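PDB 3LYE: oxaloacetate acetyl hydrolase from Cryphonectria parasitica, which is an enzyme of the phosphoenolpyruvate phosphomutase family, built on a TIM-type barrel. Local coordinates for residues A[168-173]-A[196-201]. Residues are numbered along the deposited sequence; the frame is centred on the assembly and turned at random.
Sequences RTDALQ and LLEGFR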
ATOM      1  N   ARG A 168     -18.881 -19.849   6.396  1.00 12.07           N
ATOM      2  CA  ARG A 168     -20.088 -19.274   5.805  1.00 13.43           C
ATOM      3  C   ARG A 168     -20.519 -20.047   4.565  1.00 13.67           C
ATOM      4  O   ARG A 168     -19.677 -20.435   3.756  1.00 14.98           O
ATOM      5  CB  ARG A 168     -19.814 -17.820   5.373  1.00 12.18           C
ATOM      6  CG  ARG A 168     -20.883 -17.222   4.452  1.00 13.72           C
ATOM      7  CD  ARG A 168     -20.656 -15.752   4.251  1.00 14.57           C
ATOM      8  NE  ARG A 168     -21.347 -15.298   3.063  1.00 15.95           N
ATOM      9  CZ  ARG A 168     -21.507 -14.023   2.742  1.00 17.67           C
ATOM     10  NH1 ARG A 168     -21.073 -13.073   3.553  1.00 18.84           N
ATOM     11  NH2 ARG A 168     -22.124 -13.693   1.619  1.00 20.18           N
ATOM     12  N   THR A 169     -21.829 -20.267   4.446  1.00 14.33           N
ATOM     13  CA  THR A 169     -22.377 -20.924   3.286  1.00 15.46           C
ATOM     14  C   THR A 169     -23.442 -19.995   2.715  1.00 17.34           C
ATOM     15  O   THR A 169     -24.329 -19.498   3.416  1.00 19.29           O
ATOM     16  CB  THR A 169     -22.947 -22.351   3.483  1.00 16.76           C
ATOM     17  OG1 THR A 169     -23.468 -22.815   2.230  1.00 18.63           O
ATOM     18  CG2 THR A 169     -24.023 -22.415   4.487  1.00 16.20           C
ATOM     19  N   ASP A 170     -23.323 -19.810   1.417  1.00 18.19           N
ATOM     20  CA  ASP A 170     -24.223 -18.995   0.625  1.00 17.91           C
ATOM     21  C   ASP A 170     -25.077 -19.915  -0.250  1.00 19.34           C
ATOM     22  O   ASP A 170     -25.680 -19.460  -1.210  1.00 22.61           O
ATOM     23  CB  ASP A 170     -23.396 -18.106  -0.288  1.00 17.87           C
ATOM     24  CG  ASP A 170     -22.829 -16.920   0.434  1.00 21.97           C
ATOM     25  OD1 ASP A 170     -23.619 -16.019   0.748  1.00 23.84           O
ATOM     26  OD2 ASP A 170     -21.613 -16.887   0.690  1.00 21.46           O
ATOM     27  N   ALA A 171     -25.155 -21.196   0.105  1.00 18.46           N
ATOM     28  CA  ALA A 171     -25.923 -22.169  -0.673  1.00 19.05           C
ATOM     29  C   ALA A 171     -27.451 -22.195  -0.521  1.00 21.83           C
ATOM     30  O   ALA A 171     -28.115 -22.896  -1.281  1.00 23.66           O
ATOM     31  CB  ALA A 171     -25.398 -23.582  -0.367  1.00 18.83           C
ATOM     32  N   LEU A 172     -28.025 -21.465   0.424  1.00 21.46           N
ATOM     33  CA  LEU A 172     -29.479 -21.510   0.596  1.00 23.22           C
ATOM     34  C   LEU A 172     -30.338 -21.278  -0.633  1.00 25.44           C
ATOM     35  O   LEU A 172     -31.217 -22.077  -0.931  1.00 27.37           O
ATOM     36  CB  LEU A 172     -29.926 -20.569   1.710  1.00 24.99           C
ATOM     37  CG  LEU A 172     -31.387 -20.702   2.136  1.00 26.96           C
ATOM     38  CD1 LEU A 172     -31.661 -22.023   2.841  1.00 27.83           C
ATOM     39  CD2 LEU A 172     -31.750 -19.550   3.043  1.00 27.31           C
ATOM     40  N   GLN A 173     -30.061 -20.204  -1.352  1.00 27.37           N
ATOM     41  CA  GLN A 173     -30.827 -19.852  -2.540  1.00 32.20           C
ATOM     42  C   GLN A 173     -30.800 -20.890  -3.652  1.00 33.08           C
ATOM     43  O   GLN A 173     -31.845 -21.331  -4.134  1.00 36.34           O
ATOM     44  CB  GLN A 173     -30.275 -18.528  -3.071  1.00 36.39           C
ATOM     45  CG  GLN A 173     -31.057 -17.852  -4.181  1.00 40.91           C
ATOM     46  CD  GLN A 173     -30.448 -16.505  -4.535  1.00 45.94           C
ATOM     47  OE1 GLN A 173     -30.852 -15.862  -5.503  1.00 49.49           O
ATOM     48  NE2 GLN A 173     -29.452 -16.076  -3.751  1.00 46.53           N
ATOM     49  N   LEU A 196     -22.041 -19.981   9.731  1.00 13.47           N
ATOM     50  CA  LEU A 196     -22.833 -18.847   9.277  1.00 12.72           C
ATOM     51  C   LEU A 196     -23.625 -19.271   8.043  1.00 14.18           C
ATOM     52  O   LEU A 196     -23.065 -19.550   6.991  1.00 14.74           O
ATOM     53  CB  LEU A 196     -21.935 -17.644   8.946  1.00 12.86           C
ATOM     54  CG  LEU A 196     -22.499 -16.502   8.085  1.00 16.82           C
ATOM     55  CD1 LEU A 196     -23.849 -16.049   8.534  1.00 18.22           C
ATOM     56  CD2 LEU A 196     -21.478 -15.350   8.071  1.00 16.59           C
ATOM     57  N   LEU A 197     -24.938 -19.395   8.221  1.00 16.00           N
ATOM     58  CA  LEU A 197     -25.851 -19.732   7.146  1.00 16.99           C
ATOM     59  C   LEU A 197     -26.327 -18.317   6.743  1.00 17.15           C
ATOM     60  O   LEU A 197     -27.057 -17.660   7.476  1.00 19.02           O
ATOM     61  CB  LEU A 197     -26.971 -20.647   7.637  1.00 18.16           C
ATOM     62  CG  LEU A 197     -27.762 -21.357   6.532  1.00 21.98           C
ATOM     63  CD1 LEU A 197     -28.604 -22.487   7.083  1.00 21.06           C
ATOM     64  CD2 LEU A 197     -28.634 -20.374   5.757  1.00 21.64           C
ATOM     65  N   GLU A 198     -25.886 -17.870   5.585  1.00 15.69           N
ATOM     66  CA  GLU A 198     -26.220 -16.520   5.067  1.00 18.34           C
ATOM     67  C   GLU A 198     -27.556 -16.409   4.395  1.00 21.49           C
ATOM     68  O   GLU A 198     -27.985 -17.276   3.658  1.00 23.47           O
ATOM     69  CB  GLU A 198     -25.171 -16.124   4.021  1.00 18.86           C
ATOM     70  CG  GLU A 198     -25.302 -14.748   3.351  1.00 19.86           C
ATOM     71  CD  GLU A 198     -25.094 -13.590   4.307  1.00 25.47           C
ATOM     72  OE1 GLU A 198     -24.396 -13.773   5.326  1.00 25.34           O
ATOM     73  OE2 GLU A 198     -25.629 -12.495   4.024  1.00 28.75           O
ATOM     74  N   GLY A 199     -28.238 -15.323   4.675  1.00 22.61           N
ATOM     75  CA  GLY A 199     -29.513 -15.083   4.043  1.00 22.27           C
ATOM     76  C   GLY A 199     -30.750 -15.859   4.400  1.00 24.33           C
ATOM     77  O   GLY A 199     -31.497 -16.274   3.501  1.00 26.59           O
ATOM     78  N   PHE A 200     -31.032 -16.005   5.683  1.00 24.65           N
ATOM     79  CA  PHE A 200     -32.222 -16.728   6.084  1.00 26.14           C
ATOM     80  C   PHE A 200     -33.440 -16.047   5.453  1.00 29.01           C
ATOM     81  O   PHE A 200     -33.480 -14.811   5.300  1.00 30.25           O
ATOM     82  CB  PHE A 200     -32.400 -16.690   7.594  1.00 25.26           C
ATOM     83  CG  PHE A 200     -31.398 -17.510   8.350  1.00 25.83           C
ATOM     84  CD1 PHE A 200     -31.419 -18.880   8.260  1.00 24.98           C
ATOM     85  CD2 PHE A 200     -30.465 -16.918   9.174  1.00 24.47           C
ATOM     86  CE1 PHE A 200     -30.516 -19.659   8.962  1.00 24.52           C
ATOM     87  CE2 PHE A 200     -29.549 -17.691   9.875  1.00 23.81           C
ATOM     88  CZ  PHE A 200     -29.582 -19.062   9.774  1.00 24.29           C
ATOM     89  N   ARG A 201     -34.435 -16.847   5.102  1.00 30.42           N
ATOM     90  CA  ARG A 201     -35.658 -16.327   4.500  1.00 32.59           C
ATOM     91  C   ARG A 201     -36.705 -16.048   5.575  1.00 32.94           C
ATOM     92  O   ARG A 201     -37.652 -15.321   5.334  1.00 35.64           O
ATOM     93  CB  ARG A 201     -36.179 -17.291   3.429  1.00 37.73           C
ATOM     94  CG  ARG A 201     -35.319 -17.227   2.164  1.00 43.83           C
ATOM     95  CD  ARG A 201     -35.720 -18.199   1.054  1.00 49.20           C
ATOM     96  NE  ARG A 201     -35.196 -17.759  -0.245  1.00 52.51           N
ATOM     97  CZ  ARG A 201     -33.920 -17.853  -0.613  1.00 54.98           C
ATOM     98  NH1 ARG A 201     -33.536 -17.422  -1.809  1.00 56.34           N
ATOM     99  NH2 ARG A 201     -33.021 -18.387   0.205  1.00 54.70           N
TER
HETATM  100  O   HOH W   1     -21.587 -12.647   6.223  1.00 42.75           O
HETATM  101  O   HOH W   2     -26.974 -19.408   2.391  1.00 24.38           O
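Arg-168 holds CG anti to its backbone N (chi1 166°) and runs extended to NE, while Glu-198, also anti at chi1, bends at chi2 (66°); the straight arginine and the bent glutamate bring the carboxylate over one face of the guanidinium. The planes are nearly parallel, 16° apart, with Glu-198 OE1 3.8 Å from Arg-168 NH1; this long salt bridge is one of charges alone, since OE1 sits well above the plane and no N-H points at it. A water joins the same two atoms, weakly on the arginine side, and Asn-221 also binds OE1. At its edge the guanidinium grips Asp-170 side-on, NE to OD2 and NH2 to OD1, each 2.9 Å; Lys-137 adds a second positive charge at OD1. That pairing fixes the rotation of the plane on which Glu-198 stacks and probably offsets the nearby like charges of the two acids. The side chain of Arg-168 also lies about 5 Å from a bound calcium ion. On the same face of the sheet, Leu-196 runs alongside the arginine stem, CD2 3.9 Å from Arg-168 CD.

Strands 164-169 and 194-197 are parallel neighbours in the TIM-type barrel, and the contact spans their C-terminal ends and the loops beyond. Thr-169 N donates to Leu-196 O (2.9 Å), and Glu-198 N to Thr-169 O (3.1 Å). Where the two segments diverge, one water bridges Thr-169 O, Leu-172 N and Glu-198 O. Thr-169 OG1 accepts from Ala-171 N in an ST turn and also bonds Asp-124. Farther out, Leu-172 CD2 touches Gly-199 O and makes an apolar contact with Leu-197 CD2 (4.2 Å). The guanidinium of Arg-201 meets Leu-172 CD2 at its edge, NH2 3.3 Å away, while its NH1 lies against Gln-173 CG.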